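Local coordinates for probable outer membrane protein (PDB 3DWO) that is a FadL-family outer membrane channel that probably carries long-chain fatty acids or similar hydrophobic compounds across the outer membrane, at residues A35-I40 / F101-I106; S28-N33 / T147-F152. All coordinates share one frame; numbering follows the deposited sequence.

Interaction 1. Residues A35-I40 / F101-I106. With C8E ((hydroxyethyloxy)tri(ethyloxy)octane), chain L.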
ATOM      1  N   ALA A  35      -7.922 -16.878 -15.372  1.00 32.29           N
ATOM      2  CA  ALA A  35      -8.079 -18.234 -15.890  1.00 33.18           C
ATOM      3  C   ALA A  35      -9.187 -19.008 -15.174  1.00 33.81           C
ATOM      4  O   ALA A  35      -9.922 -19.765 -15.805  1.00 34.11           O
ATOM      5  CB  ALA A  35      -6.755 -18.992 -15.782  1.00 32.10           C
ATOM      6  N   ALA A  36      -9.312 -18.810 -13.863  1.00 33.27           N
ATOM      7  CA  ALA A  36     -10.323 -19.504 -13.067  1.00 34.35           C
ATOM      8  C   ALA A  36     -11.738 -19.154 -13.510  1.00 35.91           C
ATOM      9  O   ALA A  36     -12.710 -19.830 -13.159  1.00 36.47           O
ATOM     10  CB  ALA A  36     -10.141 -19.173 -11.587  1.00 32.93           C
ATOM     11  N   MET A  37     -11.843 -18.091 -14.289  1.00 36.61           N
ATOM     12  CA  MET A  37     -13.120 -17.615 -14.797  1.00 37.59           C
ATOM     13  C   MET A  37     -13.735 -18.652 -15.752  1.00 38.51           C
ATOM     14  O   MET A  37     -14.954 -18.716 -15.930  1.00 38.34           O
ATOM     15  CB  MET A  37     -12.870 -16.295 -15.523  1.00 36.98           C
ATOM     16  CG  MET A  37     -13.944 -15.256 -15.375  1.00 38.00           C
ATOM     17  SD  MET A  37     -13.281 -13.617 -15.740  1.00 32.89           S
ATOM     18  CE  MET A  37     -12.410 -13.898 -17.276  1.00 33.27           C
ATOM     19  N   ALA A  38     -12.877 -19.467 -16.356  1.00 39.10           N
ATOM     20  CA  ALA A  38     -13.314 -20.485 -17.303  1.00 40.33           C
ATOM     21  C   ALA A  38     -14.140 -21.592 -16.650  1.00 41.16           C
ATOM     22  O   ALA A  38     -14.714 -22.431 -17.339  1.00 39.57           O
ATOM     23  CB  ALA A  38     -12.100 -21.086 -18.005  1.00 39.15           C
ATOM     24  N   PHE A  39     -14.208 -21.588 -15.325  1.00 42.33           N
ATOM     25  CA  PHE A  39     -14.959 -22.607 -14.613  1.00 43.31           C
ATOM     26  C   PHE A  39     -16.158 -22.049 -13.866  1.00 44.39           C
ATOM     27  O   PHE A  39     -16.774 -22.739 -13.058  1.00 44.60           O
ATOM     28  CB  PHE A  39     -14.018 -23.357 -13.672  1.00 42.98           C
ATOM     29  CG  PHE A  39     -12.943 -24.107 -14.396  1.00 44.10           C
ATOM     30  CD1 PHE A  39     -13.235 -25.295 -15.064  1.00 45.15           C
ATOM     31  CD2 PHE A  39     -11.654 -23.594 -14.478  1.00 44.29           C
ATOM     32  CE1 PHE A  39     -12.255 -25.959 -15.807  1.00 45.32           C
ATOM     33  CE2 PHE A  39     -10.668 -24.247 -15.217  1.00 44.37           C
ATOM     34  CZ  PHE A  39     -10.970 -25.433 -15.885  1.00 45.08           C
ATOM     35  N   ILE A  40     -16.481 -20.790 -14.143  1.00 46.44           N
ATOM     36  CA  ILE A  40     -17.634 -20.142 -13.530  1.00 47.84           C
ATOM     37  C   ILE A  40     -18.751 -20.314 -14.547  1.00 50.26           C
ATOM     38  O   ILE A  40     -18.729 -19.713 -15.620  1.00 50.87           O
ATOM     39  CB  ILE A  40     -17.360 -18.645 -13.258  1.00 45.78           C
ATOM     40  CG1 ILE A  40     -16.359 -18.518 -12.105  1.00 44.92           C
ATOM     41  CG2 ILE A  40     -18.657 -17.920 -12.931  1.00 44.22           C
ATOM     42  CD1 ILE A  40     -15.979 -17.100 -11.758  1.00 43.45           C
ATOM     43  N   PHE A 101     -16.719  -6.845  -8.824  1.00 29.18           N
ATOM     44  CA  PHE A 101     -16.373  -7.906  -9.760  1.00 29.42           C
ATOM     45  C   PHE A 101     -17.577  -8.332 -10.584  1.00 31.77           C
ATOM     46  O   PHE A 101     -18.699  -8.442 -10.078  1.00 31.61           O
ATOM     47  CB  PHE A 101     -15.826  -9.125  -9.018  1.00 28.71           C
ATOM     48  CG  PHE A 101     -14.544  -8.867  -8.278  1.00 28.41           C
ATOM     49  CD1 PHE A 101     -13.360  -8.631  -8.970  1.00 25.96           C
ATOM     50  CD2 PHE A 101     -14.519  -8.873  -6.885  1.00 26.12           C
ATOM     51  CE1 PHE A 101     -12.164  -8.407  -8.284  1.00 27.80           C
ATOM     52  CE2 PHE A 101     -13.335  -8.651  -6.190  1.00 27.01           C
ATOM     53  CZ  PHE A 101     -12.153  -8.417  -6.889  1.00 27.17           C
ATOM     54  N   LEU A 102     -17.332  -8.573 -11.863  1.00 32.08           N
ATOM     55  CA  LEU A 102     -18.378  -9.012 -12.765  1.00 33.60           C
ATOM     56  C   LEU A 102     -17.798 -10.072 -13.690  1.00 33.63           C
ATOM     57  O   LEU A 102     -16.758  -9.862 -14.315  1.00 34.88           O
ATOM     58  CB  LEU A 102     -18.912  -7.833 -13.582  1.00 32.75           C
ATOM     59  CG  LEU A 102     -19.933  -8.205 -14.658  1.00 34.58           C
ATOM     60  CD1 LEU A 102     -21.158  -8.836 -14.015  1.00 34.41           C
ATOM     61  CD2 LEU A 102     -20.316  -6.963 -15.437  1.00 34.76           C
ATOM     62  N   VAL A 103     -18.460 -11.221 -13.752  1.00 33.33           N
ATOM     63  CA  VAL A 103     -18.014 -12.301 -14.617  1.00 33.14           C
ATOM     64  C   VAL A 103     -19.160 -12.698 -15.538  1.00 33.75           C
ATOM     65  O   VAL A 103     -20.267 -12.991 -15.082  1.00 30.36           O
ATOM     66  CB  VAL A 103     -17.560 -13.523 -13.810  1.00 33.42           C
ATOM     67  CG1 VAL A 103     -17.196 -14.654 -14.759  1.00 33.40           C
ATOM     68  CG2 VAL A 103     -16.363 -13.155 -12.945  1.00 32.06           C
ATOM     69  N   VAL A 104     -18.879 -12.699 -16.836  1.00 34.25           N
ATOM     70  CA  VAL A 104     -19.875 -13.026 -17.845  1.00 35.75           C
ATOM     71  C   VAL A 104     -19.359 -14.061 -18.837  1.00 36.42           C
ATOM     72  O   VAL A 104     -18.589 -13.730 -19.742  1.00 35.64           O
ATOM     73  CB  VAL A 104     -20.275 -11.769 -18.647  1.00 35.29           C
ATOM     74  CG1 VAL A 104     -21.343 -12.116 -19.663  1.00 35.18           C
ATOM     75  CG2 VAL A 104     -20.759 -10.683 -17.705  1.00 35.78           C
ATOM     76  N   PRO A 105     -19.758 -15.331 -18.673  1.00 37.84           N
ATOM     77  CA  PRO A 105     -19.286 -16.349 -19.617  1.00 39.94           C
ATOM     78  C   PRO A 105     -19.829 -16.040 -21.018  1.00 42.00           C
ATOM     79  O   PRO A 105     -21.017 -15.747 -21.181  1.00 41.51           O
ATOM     80  CB  PRO A 105     -19.833 -17.650 -19.028  1.00 39.55           C
ATOM     81  CG  PRO A 105     -21.057 -17.209 -18.278  1.00 40.05           C
ATOM     82  CD  PRO A 105     -20.600 -15.929 -17.623  1.00 39.24           C
ATOM     83  N   ILE A 106     -18.950 -16.084 -22.016  1.00 44.19           N
ATOM     84  CA  ILE A 106     -19.324 -15.786 -23.395  1.00 46.44           C
ATOM     85  C   ILE A 106     -19.724 -17.048 -24.147  1.00 48.59           C
ATOM     86  O   ILE A 106     -20.868 -17.192 -24.576  1.00 48.68           O
ATOM     87  CB  ILE A 106     -18.154 -15.126 -24.149  1.00 46.70           C
ATOM     88  CG1 ILE A 106     -17.651 -13.913 -23.369  1.00 47.46           C
ATOM     89  CG2 ILE A 106     -18.601 -14.703 -25.539  1.00 46.93           C
ATOM     90  CD1 ILE A 106     -16.411 -13.280 -23.958  1.00 48.78           C
TER
HETATM   91  C1  C8E L 462     -16.336  -2.527 -12.795  1.00 55.31           C
HETATM   92  C2  C8E L 462     -17.398  -3.482 -12.519  1.00 55.10           C
HETATM   93  C3  C8E L 462     -17.734  -3.629 -11.104  1.00 55.80           C
HETATM   94  C4  C8E L 462     -18.837  -4.568 -11.020  1.00 55.84           C
HETATM   95  C5  C8E L 462     -19.947  -3.933 -10.268  1.00 57.20           C
HETATM   96  C6  C8E L 462     -20.979  -4.906  -9.978  1.00 56.71           C

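Interaction 2. Residues S28-N33 / T147-F152. With C8E ((hydroxyethyloxy)tri(ethyloxy)octane), chain H.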
ATOM      1  N   SER A  28     -14.135 -12.712  -7.972  1.00 30.13           N
ATOM      2  CA  SER A  28     -12.873 -11.992  -7.785  1.00 30.13           C
ATOM      3  C   SER A  28     -11.824 -12.515  -8.762  1.00 29.13           C
ATOM      4  O   SER A  28     -10.759 -11.917  -8.927  1.00 27.15           O
ATOM      5  CB  SER A  28     -12.355 -12.159  -6.356  1.00 30.77           C
ATOM      6  OG  SER A  28     -12.004 -13.506  -6.099  1.00 33.81           O
ATOM      7  N   ALA A  29     -12.128 -13.638  -9.405  1.00 27.95           N
ATOM      8  CA  ALA A  29     -11.211 -14.231 -10.370  1.00 29.90           C
ATOM      9  C   ALA A  29     -11.008 -13.308 -11.572  1.00 29.34           C
ATOM     10  O   ALA A  29     -10.003 -13.396 -12.268  1.00 29.07           O
ATOM     11  CB  ALA A  29     -11.749 -15.585 -10.839  1.00 31.11           C
ATOM     12  N   ALA A  30     -11.972 -12.427 -11.815  1.00 31.02           N
ATOM     13  CA  ALA A  30     -11.887 -11.497 -12.936  1.00 30.99           C
ATOM     14  C   ALA A  30     -10.565 -10.723 -12.915  1.00 31.73           C
ATOM     15  O   ALA A  30     -10.080 -10.277 -13.958  1.00 33.70           O
ATOM     16  CB  ALA A  30     -13.065 -10.534 -12.901  1.00 29.79           C
ATOM     17  N   PHE A  31      -9.974 -10.578 -11.734  1.00 29.83           N
ATOM     18  CA  PHE A  31      -8.713  -9.851 -11.616  1.00 29.45           C
ATOM     19  C   PHE A  31      -7.566 -10.703 -11.076  1.00 29.33           C
ATOM     20  O   PHE A  31      -6.501 -10.779 -11.685  1.00 29.18           O
ATOM     21  CB  PHE A  31      -8.896  -8.622 -10.716  1.00 28.56           C
ATOM     22  CG  PHE A  31      -7.621  -7.871 -10.439  1.00 28.63           C
ATOM     23  CD1 PHE A  31      -6.971  -7.173 -11.452  1.00 27.05           C
ATOM     24  CD2 PHE A  31      -7.059  -7.877  -9.164  1.00 27.50           C
ATOM     25  CE1 PHE A  31      -5.780  -6.492 -11.199  1.00 28.64           C
ATOM     26  CE2 PHE A  31      -5.867  -7.198  -8.901  1.00 29.19           C
ATOM     27  CZ  PHE A  31      -5.227  -6.504  -9.920  1.00 27.24           C
ATOM     28  N   ASN A  32      -7.796 -11.345  -9.937  1.00 29.96           N
ATOM     29  CA  ASN A  32      -6.781 -12.160  -9.278  1.00 31.53           C
ATOM     30  C   ASN A  32      -6.208 -13.311 -10.117  1.00 33.06           C
ATOM     31  O   ASN A  32      -4.993 -13.514 -10.147  1.00 33.08           O
ATOM     32  CB  ASN A  32      -7.344 -12.636  -7.941  1.00 31.63           C
ATOM     33  CG  ASN A  32      -7.709 -11.463  -7.029  1.00 34.56           C
ATOM     34  OD1 ASN A  32      -6.875 -10.593  -6.769  1.00 33.39           O
ATOM     35  ND2 ASN A  32      -8.952 -11.428  -6.553  1.00 34.22           N
ATOM     36  N   ASN A  33      -7.070 -14.070 -10.782  1.00 33.41           N
ATOM     37  CA  ASN A  33      -6.613 -15.137 -11.667  1.00 33.96           C
ATOM     38  C   ASN A  33      -7.727 -15.316 -12.680  1.00 33.70           C
ATOM     39  O   ASN A  33      -8.642 -16.116 -12.483  1.00 33.94           O
ATOM     40  CB  ASN A  33      -6.356 -16.458 -10.933  1.00 35.70           C
ATOM     41  CG  ASN A  33      -5.539 -17.438 -11.779  1.00 37.95           C
ATOM     42  OD1 ASN A  33      -5.758 -17.564 -12.988  1.00 38.20           O
ATOM     43  ND2 ASN A  33      -4.593 -18.129 -11.149  1.00 37.28           N
ATOM     44  N   THR A 147     -10.569  -2.921 -14.398  1.00 31.34           N
ATOM     45  CA  THR A 147     -10.027  -4.054 -15.135  1.00 32.81           C
ATOM     46  C   THR A 147     -10.942  -4.741 -16.141  1.00 32.15           C
ATOM     47  O   THR A 147     -12.161  -4.716 -16.018  1.00 32.94           O
ATOM     48  CB  THR A 147      -9.532  -5.123 -14.126  1.00 33.82           C
ATOM     49  OG1 THR A 147      -8.446  -4.588 -13.361  1.00 37.26           O
ATOM     50  CG2 THR A 147      -9.069  -6.365 -14.831  1.00 37.89           C
ATOM     51  N   GLY A 148     -10.316  -5.362 -17.135  1.00 31.99           N
ATOM     52  CA  GLY A 148     -11.029  -6.106 -18.154  1.00 31.22           C
ATOM     53  C   GLY A 148     -10.205  -7.359 -18.407  1.00 32.52           C
ATOM     54  O   GLY A 148      -8.996  -7.266 -18.634  1.00 32.58           O
ATOM     55  N   SER A 149     -10.827  -8.533 -18.351  1.00 30.84           N
ATOM     56  CA  SER A 149     -10.073  -9.760 -18.574  1.00 31.11           C
ATOM     57  C   SER A 149     -10.829 -10.788 -19.394  1.00 31.97           C
ATOM     58  O   SER A 149     -12.047 -10.705 -19.568  1.00 31.21           O
ATOM     59  CB  SER A 149      -9.656 -10.385 -17.241  1.00 30.35           C
ATOM     60  OG  SER A 149     -10.791 -10.771 -16.487  1.00 32.51           O
ATOM     61  N   LEU A 150     -10.086 -11.774 -19.880  1.00 32.57           N
ATOM     62  CA  LEU A 150     -10.655 -12.820 -20.707  1.00 33.43           C
ATOM     63  C   LEU A 150     -10.057 -14.166 -20.317  1.00 33.16           C
ATOM     64  O   LEU A 150      -8.868 -14.253 -20.013  1.00 32.37           O
ATOM     65  CB  LEU A 150     -10.330 -12.518 -22.170  1.00 33.85           C
ATOM     66  CG  LEU A 150     -11.320 -12.939 -23.249  1.00 36.97           C
ATOM     67  CD1 LEU A 150     -12.661 -12.239 -23.015  1.00 35.63           C
ATOM     68  CD2 LEU A 150     -10.751 -12.571 -24.618  1.00 36.52           C
ATOM     69  N   SER A 151     -10.877 -15.212 -20.322  1.00 33.34           N
ATOM     70  CA  SER A 151     -10.382 -16.546 -19.998  1.00 35.60           C
ATOM     71  C   SER A 151     -10.670 -17.490 -21.158  1.00 37.22           C
ATOM     72  O   SER A 151     -11.675 -17.348 -21.855  1.00 37.17           O
ATOM     73  CB  SER A 151     -11.041 -17.085 -18.729  1.00 34.48           C
ATOM     74  OG  SER A 151     -12.406 -17.366 -18.949  1.00 33.68           O
ATOM     75  N   PHE A 152      -9.774 -18.446 -21.367  1.00 38.96           N
ATOM     76  CA  PHE A 152      -9.934 -19.422 -22.436  1.00 41.09           C
ATOM     77  C   PHE A 152      -9.730 -20.833 -21.903  1.00 41.09           C
ATOM     78  O   PHE A 152      -8.665 -21.162 -21.384  1.00 40.38           O
ATOM     79  CB  PHE A 152      -8.937 -19.145 -23.564  1.00 41.08           C
ATOM     80  CG  PHE A 152      -8.983 -20.157 -24.673  1.00 43.64           C
ATOM     81  CD1 PHE A 152      -7.984 -21.116 -24.800  1.00 44.02           C
ATOM     82  CD2 PHE A 152     -10.033 -20.158 -25.589  1.00 44.26           C
ATOM     83  CE1 PHE A 152      -8.029 -22.065 -25.826  1.00 45.16           C
ATOM     84  CE2 PHE A 152     -10.089 -21.100 -26.617  1.00 45.18           C
ATOM     85  CZ  PHE A 152      -9.086 -22.055 -26.736  1.00 44.42           C
TER
HETATM   86  C2  C8E H 458      -2.932  -8.632 -23.288  1.00 63.96           C
HETATM   87  C3  C8E H 458      -3.964  -8.739 -22.261  1.00 63.93           C
HETATM   88  C4  C8E H 458      -5.141  -9.295 -22.898  1.00 64.22           C
HETATM   89  C5  C8E H 458      -6.344  -8.654 -22.324  1.00 63.43           C
HETATM   90  C6  C8E H 458      -7.472  -8.845 -23.214  1.00 63.05           C
HETATM   91  C7  C8E H 458      -8.556  -8.791 -22.250  1.00 63.06           C
HETATM   92  C8  C8E H 458      -9.521  -7.763 -22.680  1.00 63.03           C
HETATM   93  O9  C8E H 458     -10.225  -6.872 -21.841  1.00 64.76           O

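Interaction 1. Residues A35-I40 / F101-I106
Met37 and Val103 meet along their flanks, the two side chains passing in opposing directions. The closest approach runs from Met37 CG to Val103 CG1 at 3.4 Å, tighter than ordinary van der Waals contact, while Met37 SD, where the chain bends (chi3 48°), lies farther along, 4.2 Å from both Val103 CG1 and Val103 CG2. Ile40 meets the same valine differently: here the branches reach toward each other, tip to tip. Chi1 of -71° leaves the Ile40 CG2 methyl anti to the backbone N, and both it and the CD1 end of the other branch bear on the valine, Ile40 CG2 standing 4.0 Å from Val103 CG1 and Ile40 CD1 4.1 Å from Val103 CG2. Val103 is thus packed against two residues of one turn, and no hydrogen bond crosses between the segments. Farther along the strand, Pro105 CB touches loosely, 4.1 Å from Ile40 O. Strand 93-105 carries Val103 on its inward face, whereas Leu102, pointing away, has a detergent chain beside it. Inside the barrel, Met37 also touches Ala111 of strand 110-125 and Ser149 and Ser151 of strand 138-153, and Ala35 and Phe39 rest on Val219 of strand 201-220.

Interaction 2. Residues S28-N33 / T147-F152
Ala30 and Ser149 bring a short, loosely held helical turn, about 29-32, against residues 147-152 of strand 138-153, their CA atoms 6.2 Å apart. The one hydrogen bond across the contact joins side chain to main chain: Ser149 OG donates to Ala30 O at 2.7 Å, coming in level with the carbonyl plane, at a lone pair, with a C=O...O angle of 129°. A chi1 of 63° sets the serine hydroxyl between its own backbone N and carbonyl carbon, from where it meets the helix carbonyl; Ser149 CB follows to 3.3 Å from Ala30 O. Two residues earlier on the same face of the strand, Thr147 meets Phe31, the two side chains running nearly perpendicular. Thr147 OG1 comes obliquely to the ring, 3.5 Å from Phe31 CD1, and the methyl Thr147 CG2 lies 4.1 Å from the same carbon. Thr147 OG1 is buried by this contact and has no hydrogen-bonding partner in the model. The phenylalanine ring is held further by edge-to-face contacts with His233 and Phe215. On the other face of the strand, atom O9 of a bound detergent (C8E) comes within 3.5 Å of Gly148 O. This is the arrangement of a plugged beta-barrel: Thr147 and Ser149 turn into the lumen toward the N-terminal segment, as expected of the FadL family, whose N-terminal region forms a hatch that plugs the barrel, while the alternate residues face outward.

Overall arrangement
The two contacts illustrate how a barrel holds the polypeptide lodged within it: successive pieces of one N-terminal segment are fastened to different staves of the wall. Residues 28-33 come first and then 35-40, followed by strands 93-105 and 138-153, so interaction 1 is nested inside the chain loop closed by interaction 2. Their centres are about 7 Å apart, and strand 110-125 lies between the two wall strands, pairing antiparallel with each. They also touch directly, Ala38 N lying 3.4 Å from Ser151 OG and Phe101 CG 3.6 Å from Ser28 CA. Apolar packing in one and a hydrogen bond in the other together join the plug to two strands of the wall that are separated by one.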